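PDB 4Q48: DNA helicase RecQ from Deinococcus radiodurans, which probably couples ATP hydrolysis to 3'-5' translocation and the unwinding of duplex DNA, here represented by its catalytic core. Local coordinates for residues Arg129-Leu134 and Glu169-Leu174; Gly88-Phe93 and Asp114-Tyr119. One frame throughout, in Å; residues are numbered along the deposited sequence.

Interaction 1 (Arg129-Leu134 and Glu169-Leu174)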
ATOM      1  N   ARG A 129       3.873  26.425  20.768  1.00 43.00           N
ATOM      2  CA  ARG A 129       4.747  27.490  20.313  1.00 39.90           C
ATOM      3  C   ARG A 129       4.945  27.456  18.798  1.00 48.95           C
ATOM      4  O   ARG A 129       4.853  28.496  18.132  1.00 52.30           O
ATOM      5  CB  ARG A 129       6.083  27.411  21.036  1.00 31.85           C
ATOM      6  CG  ARG A 129       7.014  28.506  20.694  1.00 29.31           C
ATOM      7  CD  ARG A 129       8.419  28.101  21.027  1.00 37.35           C
ATOM      8  NE  ARG A 129       9.395  29.134  20.707  1.00 34.62           N
ATOM      9  CZ  ARG A 129      10.252  29.035  19.701  1.00 40.71           C
ATOM     10  NH1 ARG A 129      10.215  27.953  18.931  1.00 41.39           N
ATOM     11  NH2 ARG A 129      11.129  30.012  19.456  1.00 44.55           N
ATOM     12  N   THR A 130       5.209  26.272  18.246  1.00 45.81           N
ATOM     13  CA  THR A 130       5.482  26.171  16.821  1.00 47.99           C
ATOM     14  C   THR A 130       4.270  26.600  15.974  1.00 43.52           C
ATOM     15  O   THR A 130       4.411  27.292  14.970  1.00 41.76           O
ATOM     16  CB  THR A 130       5.890  24.717  16.440  1.00 45.69           C
ATOM     17  OG1 THR A 130       7.064  24.347  17.161  1.00 47.11           O
ATOM     18  CG2 THR A 130       6.157  24.579  14.933  1.00 35.99           C
ATOM     19  N   LEU A 131       3.080  26.214  16.406  1.00 43.47           N
ATOM     20  CA  LEU A 131       1.868  26.543  15.666  1.00 43.67           C
ATOM     21  C   LEU A 131       1.650  28.062  15.656  1.00 46.21           C
ATOM     22  O   LEU A 131       1.097  28.621  14.704  1.00 45.46           O
ATOM     23  CB  LEU A 131       0.676  25.805  16.272  1.00 45.42           C
ATOM     24  CG  LEU A 131       0.687  24.311  15.912  1.00 45.74           C
ATOM     25  CD1 LEU A 131      -0.109  23.534  16.922  1.00 49.16           C
ATOM     26  CD2 LEU A 131       0.174  24.021  14.501  1.00 43.69           C
ATOM     27  N   ASP A 132       2.127  28.729  16.704  1.00 46.32           N
ATOM     28  CA  ASP A 132       2.019  30.179  16.799  1.00 42.29           C
ATOM     29  C   ASP A 132       2.910  30.878  15.754  1.00 44.43           C
ATOM     30  O   ASP A 132       2.441  31.823  15.096  1.00 44.25           O
ATOM     31  CB  ASP A 132       2.405  30.653  18.214  1.00 41.47           C
ATOM     32  CG  ASP A 132       1.271  30.488  19.231  1.00 40.88           C
ATOM     33  OD1 ASP A 132       0.119  30.242  18.831  1.00 41.11           O
ATOM     34  OD2 ASP A 132       1.540  30.580  20.446  1.00 39.55           O
ATOM     35  N   LEU A 133       4.162  30.413  15.587  1.00 38.43           N
ATOM     36  CA  LEU A 133       5.081  30.984  14.593  1.00 34.43           C
ATOM     37  C   LEU A 133       4.476  30.888  13.210  1.00 43.30           C
ATOM     38  O   LEU A 133       4.520  31.841  12.405  1.00 42.82           O
ATOM     39  CB  LEU A 133       6.427  30.275  14.554  1.00 34.23           C
ATOM     40  CG  LEU A 133       7.463  30.381  15.670  1.00 45.83           C
ATOM     41  CD1 LEU A 133       8.799  30.064  15.063  1.00 45.46           C
ATOM     42  CD2 LEU A 133       7.513  31.746  16.337  1.00 46.82           C
ATOM     43  N   LEU A 134       3.877  29.737  12.944  1.00 36.22           N
ATOM     44  CA  LEU A 134       3.334  29.488  11.631  1.00 35.58           C
ATOM     45  C   LEU A 134       2.280  30.523  11.311  1.00 39.33           C
ATOM     46  O   LEU A 134       2.147  30.962  10.163  1.00 39.13           O
ATOM     47  CB  LEU A 134       2.759  28.075  11.584  1.00 40.17           C
ATOM     48  CG  LEU A 134       3.864  27.002  11.543  1.00 36.59           C
ATOM     49  CD1 LEU A 134       3.306  25.633  11.845  1.00 35.35           C
ATOM     50  CD2 LEU A 134       4.539  27.005  10.178  1.00 25.44           C
ATOM     51  N   GLU A 169      -7.798  22.803  11.794  1.00 57.19           N
ATOM     52  CA  GLU A 169      -8.404  23.732  12.756  1.00 56.25           C
ATOM     53  C   GLU A 169      -7.785  25.114  12.709  1.00 54.34           C
ATOM     54  O   GLU A 169      -8.419  26.080  12.316  1.00 57.41           O
ATOM     55  CB  GLU A 169      -8.294  23.204  14.181  1.00 58.61           C
ATOM     56  CG  GLU A 169      -9.554  22.541  14.703  1.00 70.22           C
ATOM     57  CD  GLU A 169      -9.259  21.476  15.748  1.00 89.65           C
ATOM     58  OE1 GLU A 169      -9.253  20.261  15.397  1.00 77.23           O
ATOM     59  OE2 GLU A 169      -9.020  21.865  16.918  1.00 99.31           O
ATOM     60  N   ARG A 170      -6.514  25.191  13.071  1.00 54.88           N
ATOM     61  CA  ARG A 170      -5.861  26.473  13.247  1.00 50.09           C
ATOM     62  C   ARG A 170      -5.525  27.149  11.927  1.00 52.58           C
ATOM     63  O   ARG A 170      -5.270  28.361  11.904  1.00 58.36           O
ATOM     64  CB  ARG A 170      -4.628  26.314  14.144  1.00 47.02           C
ATOM     65  CG  ARG A 170      -5.064  26.321  15.605  1.00 52.43           C
ATOM     66  CD  ARG A 170      -3.957  26.245  16.615  1.00 47.63           C
ATOM     67  NE  ARG A 170      -3.207  27.480  16.659  1.00 43.14           N
ATOM     68  CZ  ARG A 170      -2.245  27.741  17.538  1.00 48.17           C
ATOM     69  NH1 ARG A 170      -1.918  26.850  18.461  1.00 52.74           N
ATOM     70  NH2 ARG A 170      -1.596  28.898  17.489  1.00 50.00           N
ATOM     71  N   PHE A 171      -5.551  26.387  10.835  1.00 52.50           N
ATOM     72  CA  PHE A 171      -5.253  26.927   9.507  1.00 51.50           C
ATOM     73  C   PHE A 171      -6.211  26.425   8.449  1.00 53.03           C
ATOM     74  O   PHE A 171      -5.784  25.743   7.525  1.00 56.74           O
ATOM     75  CB  PHE A 171      -3.826  26.561   9.069  1.00 50.51           C
ATOM     76  CG  PHE A 171      -2.781  26.837  10.105  1.00 44.13           C
ATOM     77  CD1 PHE A 171      -2.467  25.888  11.050  1.00 39.61           C
ATOM     78  CD2 PHE A 171      -2.130  28.054  10.133  1.00 38.69           C
ATOM     79  CE1 PHE A 171      -1.523  26.147  11.999  1.00 43.70           C
ATOM     80  CE2 PHE A 171      -1.193  28.323  11.074  1.00 40.56           C
ATOM     81  CZ  PHE A 171      -0.880  27.374  12.012  1.00 46.73           C
ATOM     82  N   PRO A 172      -7.506  26.756   8.568  1.00 56.15           N
ATOM     83  CA  PRO A 172      -8.489  26.283   7.581  1.00 52.07           C
ATOM     84  C   PRO A 172      -8.217  26.810   6.180  1.00 54.46           C
ATOM     85  O   PRO A 172      -8.446  26.139   5.177  1.00 55.83           O
ATOM     86  CB  PRO A 172      -9.810  26.846   8.103  1.00 44.34           C
ATOM     87  CG  PRO A 172      -9.563  27.142   9.546  1.00 47.20           C
ATOM     88  CD  PRO A 172      -8.137  27.570   9.618  1.00 53.02           C
ATOM     89  N   GLU A 173      -7.727  28.037   6.125  1.00 55.03           N
ATOM     90  CA  GLU A 173      -7.572  28.735   4.863  1.00 53.86           C
ATOM     91  C   GLU A 173      -6.402  28.222   4.044  1.00 50.48           C
ATOM     92  O   GLU A 173      -6.366  28.441   2.834  1.00 57.21           O
ATOM     93  CB  GLU A 173      -7.437  30.242   5.125  1.00 53.39           C
ATOM     94  CG  GLU A 173      -6.055  30.674   5.601  1.00 51.11           C
ATOM     95  CD  GLU A 173      -5.721  30.224   7.035  1.00 59.63           C
ATOM     96  OE1 GLU A 173      -6.611  29.659   7.744  1.00 53.14           O
ATOM     97  OE2 GLU A 173      -4.548  30.456   7.451  1.00 61.49           O
ATOM     98  N   LEU A 174      -5.432  27.574   4.690  1.00 50.85           N
ATOM     99  CA  LEU A 174      -4.278  27.009   3.969  1.00 46.83           C
ATOM    100  C   LEU A 174      -4.546  25.601   3.427  1.00 44.21           C
ATOM    101  O   LEU A 174      -5.144  24.767   4.117  1.00 45.77           O
ATOM    102  CB  LEU A 174      -3.047  26.979   4.869  1.00 45.61           C
ATOM    103  CG  LEU A 174      -2.508  28.348   5.302  1.00 47.87           C
ATOM    104  CD1 LEU A 174      -1.286  28.182   6.189  1.00 44.76           C
ATOM    105  CD2 LEU A 174      -2.216  29.268   4.126  1.00 44.57           C
TER
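Helix-to-helix-end packing, with a salt bridge over an apolar contact, joins helix 128-135 to the C-terminal end of helix 165-170 in the first, DEAD/DEAH-box helicase domain of RecQ. Two consecutive residues divide the work. Arg170, its chain bent at chi3 (71°), reaches across so that NH2 meets Asp132 OD1 at 2.6 Å. The oxygen is approached on its anti lone pair and lies in the guanidinium plane, although the carboxylate itself is turned 60° from that plane. Leu131 CB sits over one face of the same guanidinium, 3.6 Å from Arg170 NH1, so the cation is met by charge at its edge and by hydrocarbon above. Phe171, the first residue to leave helical geometry, turns its ring toward helix 128-135, where it meets Leu131 and Leu134. Leu131 O lies at the ring edge, 3.6 Å from Phe171 CZ, while Leu131 CD2 touches Phe171 CE1 and Leu134 CB approaches Phe171 CZ obliquely, at 3.7 Å. Deeper in the fold, the ring also meets Phe142 of strand 139-145, and Leu134 packs on Val139 of the same strand. The charged pair lies on the more exposed side, through one bond to a single carboxylate oxygen, whereas the buried part rests on Phe171 and the two leucines.

Interaction 2 (Gly88-Phe93 and Asp114-Tyr119)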
ATOM      1  N   GLY A  88      18.412  24.778  -6.721  1.00 74.11           N
ATOM      2  CA  GLY A  88      18.131  26.193  -6.532  1.00 74.24           C
ATOM      3  C   GLY A  88      17.170  26.394  -5.365  1.00 62.14           C
ATOM      4  O   GLY A  88      17.144  27.450  -4.740  1.00 59.90           O
ATOM      5  N   VAL A  89      16.409  25.352  -5.054  1.00 52.47           N
ATOM      6  CA  VAL A  89      15.382  25.407  -4.026  1.00 53.22           C
ATOM      7  C   VAL A  89      15.924  25.573  -2.591  1.00 54.54           C
ATOM      8  O   VAL A  89      16.864  24.897  -2.166  1.00 51.58           O
ATOM      9  CB  VAL A  89      14.512  24.137  -4.107  1.00 53.46           C
ATOM     10  CG1 VAL A  89      13.390  24.165  -3.090  1.00 50.44           C
ATOM     11  CG2 VAL A  89      14.004  23.934  -5.542  1.00 47.01           C
ATOM     12  N   ARG A  90      15.311  26.487  -1.846  1.00 51.81           N
ATOM     13  CA  ARG A  90      15.724  26.760  -0.474  1.00 49.67           C
ATOM     14  C   ARG A  90      14.873  25.916   0.481  1.00 46.11           C
ATOM     15  O   ARG A  90      13.647  26.017   0.462  1.00 47.18           O
ATOM     16  CB  ARG A  90      15.582  28.249  -0.169  1.00 48.56           C
ATOM     17  CG  ARG A  90      15.937  29.156  -1.359  1.00 48.02           C
ATOM     18  CD  ARG A  90      15.458  30.567  -1.122  1.00 45.19           C
ATOM     19  NE  ARG A  90      14.070  30.712  -1.572  1.00 50.43           N
ATOM     20  CZ  ARG A  90      13.304  31.770  -1.322  1.00 43.32           C
ATOM     21  NH1 ARG A  90      13.783  32.791  -0.625  1.00 43.38           N
ATOM     22  NH2 ARG A  90      12.057  31.798  -1.761  1.00 41.04           N
ATOM     23  N   ALA A  91      15.506  25.077   1.293  1.00 41.17           N
ATOM     24  CA  ALA A  91      14.755  24.252   2.226  1.00 44.15           C
ATOM     25  C   ALA A  91      15.534  24.025   3.511  1.00 50.33           C
ATOM     26  O   ALA A  91      16.752  24.210   3.544  1.00 51.12           O
ATOM     27  CB  ALA A  91      14.397  22.938   1.601  1.00 45.06           C
ATOM     28  N   ALA A  92      14.853  23.566   4.555  1.00 40.96           N
ATOM     29  CA  ALA A  92      15.516  23.448   5.837  1.00 41.61           C
ATOM     30  C   ALA A  92      14.828  22.426   6.701  1.00 44.84           C
ATOM     31  O   ALA A  92      13.774  21.909   6.332  1.00 45.48           O
ATOM     32  CB  ALA A  92      15.554  24.788   6.522  1.00 40.55           C
ATOM     33  N   PHE A  93      15.436  22.109   7.838  1.00 44.69           N
ATOM     34  CA  PHE A  93      14.840  21.136   8.747  1.00 45.77           C
ATOM     35  C   PHE A  93      14.678  21.702  10.096  1.00 44.82           C
ATOM     36  O   PHE A  93      15.580  22.349  10.614  1.00 45.62           O
ATOM     37  CB  PHE A  93      15.693  19.880   8.912  1.00 54.46           C
ATOM     38  CG  PHE A  93      15.999  19.213   7.654  1.00 62.58           C
ATOM     39  CD1 PHE A  93      14.998  18.575   6.943  1.00 71.56           C
ATOM     40  CD2 PHE A  93      17.282  19.230   7.153  1.00 71.96           C
ATOM     41  CE1 PHE A  93      15.264  17.953   5.746  1.00 79.71           C
ATOM     42  CE2 PHE A  93      17.562  18.611   5.962  1.00 88.49           C
ATOM     43  CZ  PHE A  93      16.547  17.960   5.258  1.00 83.56           C
ATOM     44  N   ASP A 114      12.349  33.144   3.694  1.00 46.36           N
ATOM     45  CA  ASP A 114      13.600  32.728   3.078  1.00 47.19           C
ATOM     46  C   ASP A 114      13.619  31.262   2.620  1.00 47.60           C
ATOM     47  O   ASP A 114      14.552  30.823   1.953  1.00 50.32           O
ATOM     48  CB  ASP A 114      14.746  32.913   4.090  1.00 48.78           C
ATOM     49  CG  ASP A 114      15.395  34.272   4.016  1.00 51.34           C
ATOM     50  OD1 ASP A 114      15.097  35.055   3.069  1.00 48.61           O
ATOM     51  OD2 ASP A 114      16.236  34.525   4.919  1.00 52.97           O
ATOM     52  N   LEU A 115      12.590  30.499   2.965  1.00 49.09           N
ATOM     53  CA  LEU A 115      12.563  29.079   2.605  1.00 43.51           C
ATOM     54  C   LEU A 115      11.470  28.824   1.573  1.00 44.47           C
ATOM     55  O   LEU A 115      10.476  29.572   1.474  1.00 41.45           O
ATOM     56  CB  LEU A 115      12.334  28.207   3.837  1.00 38.14           C
ATOM     57  CG  LEU A 115      13.205  28.624   5.026  1.00 41.69           C
ATOM     58  CD1 LEU A 115      12.964  27.746   6.255  1.00 35.81           C
ATOM     59  CD2 LEU A 115      14.653  28.651   4.639  1.00 39.82           C
ATOM     60  N   ASP A 116      11.691  27.815   0.752  1.00 41.93           N
ATOM     61  CA  ASP A 116      10.649  27.360  -0.136  1.00 39.47           C
ATOM     62  C   ASP A 116       9.958  26.173   0.502  1.00 36.07           C
ATOM     63  O   ASP A 116       8.759  25.948   0.330  1.00 34.05           O
ATOM     64  CB  ASP A 116      11.234  26.986  -1.480  1.00 45.14           C
ATOM     65  CG  ASP A 116      11.785  28.164  -2.198  1.00 46.03           C
ATOM     66  OD1 ASP A 116      10.968  29.041  -2.580  1.00 44.06           O
ATOM     67  OD2 ASP A 116      13.022  28.191  -2.397  1.00 47.18           O
ATOM     68  N   LEU A 117      10.751  25.400   1.227  1.00 36.09           N
ATOM     69  CA  LEU A 117      10.265  24.218   1.902  1.00 36.27           C
ATOM     70  C   LEU A 117      10.802  24.168   3.306  1.00 35.44           C
ATOM     71  O   LEU A 117      11.947  24.534   3.558  1.00 38.97           O
ATOM     72  CB  LEU A 117      10.664  22.944   1.155  1.00 40.36           C
ATOM     73  CG  LEU A 117      10.085  22.826  -0.238  1.00 37.40           C
ATOM     74  CD1 LEU A 117      10.852  21.785  -1.000  1.00 45.06           C
ATOM     75  CD2 LEU A 117       8.615  22.502  -0.154  1.00 35.03           C
ATOM     76  N   LEU A 118       9.949  23.768   4.229  1.00 32.03           N
ATOM     77  CA  LEU A 118      10.383  23.486   5.572  1.00 33.11           C
ATOM     78  C   LEU A 118       9.957  22.074   5.956  1.00 39.23           C
ATOM     79  O   LEU A 118       8.763  21.751   6.029  1.00 38.19           O
ATOM     80  CB  LEU A 118       9.817  24.494   6.552  1.00 32.19           C
ATOM     81  CG  LEU A 118      10.288  24.142   7.961  1.00 35.57           C
ATOM     82  CD1 LEU A 118      11.775  24.382   8.082  1.00 38.31           C
ATOM     83  CD2 LEU A 118       9.542  24.929   8.998  1.00 36.36           C
ATOM     84  N   TYR A 119      10.942  21.217   6.168  1.00 42.55           N
ATOM     85  CA  TYR A 119      10.683  19.866   6.640  1.00 43.33           C
ATOM     86  C   TYR A 119      10.664  19.861   8.172  1.00 41.29           C
ATOM     87  O   TYR A 119      11.613  20.307   8.823  1.00 42.31           O
ATOM     88  CB  TYR A 119      11.735  18.905   6.060  1.00 48.07           C
ATOM     89  CG  TYR A 119      11.517  18.597   4.587  1.00 44.52           C
ATOM     90  CD1 TYR A 119      12.096  19.367   3.585  1.00 44.99           C
ATOM     91  CD2 TYR A 119      10.692  17.561   4.208  1.00 43.65           C
ATOM     92  CE1 TYR A 119      11.873  19.075   2.242  1.00 46.22           C
ATOM     93  CE2 TYR A 119      10.473  17.267   2.893  1.00 43.44           C
ATOM     94  CZ  TYR A 119      11.054  18.014   1.912  1.00 47.73           C
ATOM     95  OH  TYR A 119      10.781  17.664   0.603  1.00 51.42           O
TER
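The Arg90 guanidinium has the backbone around Asp114 C and Leu115 O over one face and Asp116 OD2 at its edge; the Phe93 ring receives Tyr119 CB at its edge, and the Tyr119 ring has Ala92 O at its own. The rings belong to, and the guanidinium lies just ahead of, two neighbouring parallel strands, 91-94 and 117-120, joined through helix 100-111 as a beta-alpha-beta unit at the border of the helicase's RecA-like sheet. Phe93 and Tyr119 project side by side with their planes oblique, at 47°, Phe93 CD1 lying 3.4 Å from Tyr119 CB. The Tyr119 hydroxyl is hydrogen-bonded to Tyr56 and Gln57. On the other face, Ala92 CB packs against Leu115 CD1 and Leu118 CD1, alongside Val106 of helix 100-111. Arg90 holds Asp116 side-on: NE bonds to OD2 at 2.9 Å and NH2 to OD1 at 3.1 Å, both from above the carboxylate plane. An alanine in place of Asp116 would remove both salt-bridge bonds and the acceptor for Arg90 N, and would probably loosen the chain just ahead of the two strands. That amide takes the anti lone pair of Asp116 OD2, while Arg90 O accepts two amides, Leu117 N in the carbonyl plane and Asp116 N, 2.7 Å away, from above it.

Overall arrangement
Both contacts belong to the DEAD/DEAH-box helicase domain and follow one another along the chain, interaction 2 closing before interaction 1 opens. Their centres are 18 Å apart and their nearest atoms about 6 Å, so they are neighbours without touching. They illustrate two ways of building one alpha/beta domain: interaction 2 pairs strands at the border of the seven-stranded parallel sheet, whereas interaction 1 joins a helix to the end of another and the turn after it, beside strand 139-145. Interaction 2 lies nearer the nucleotide site, the side chain of Tyr119 being about 5 Å from that of Ser53 and about 10 Å from that of Lys52, both seen to bind ADP in a structure of this protein, though none is bound here. Interaction 1 lies away from the nucleotide and zinc sites.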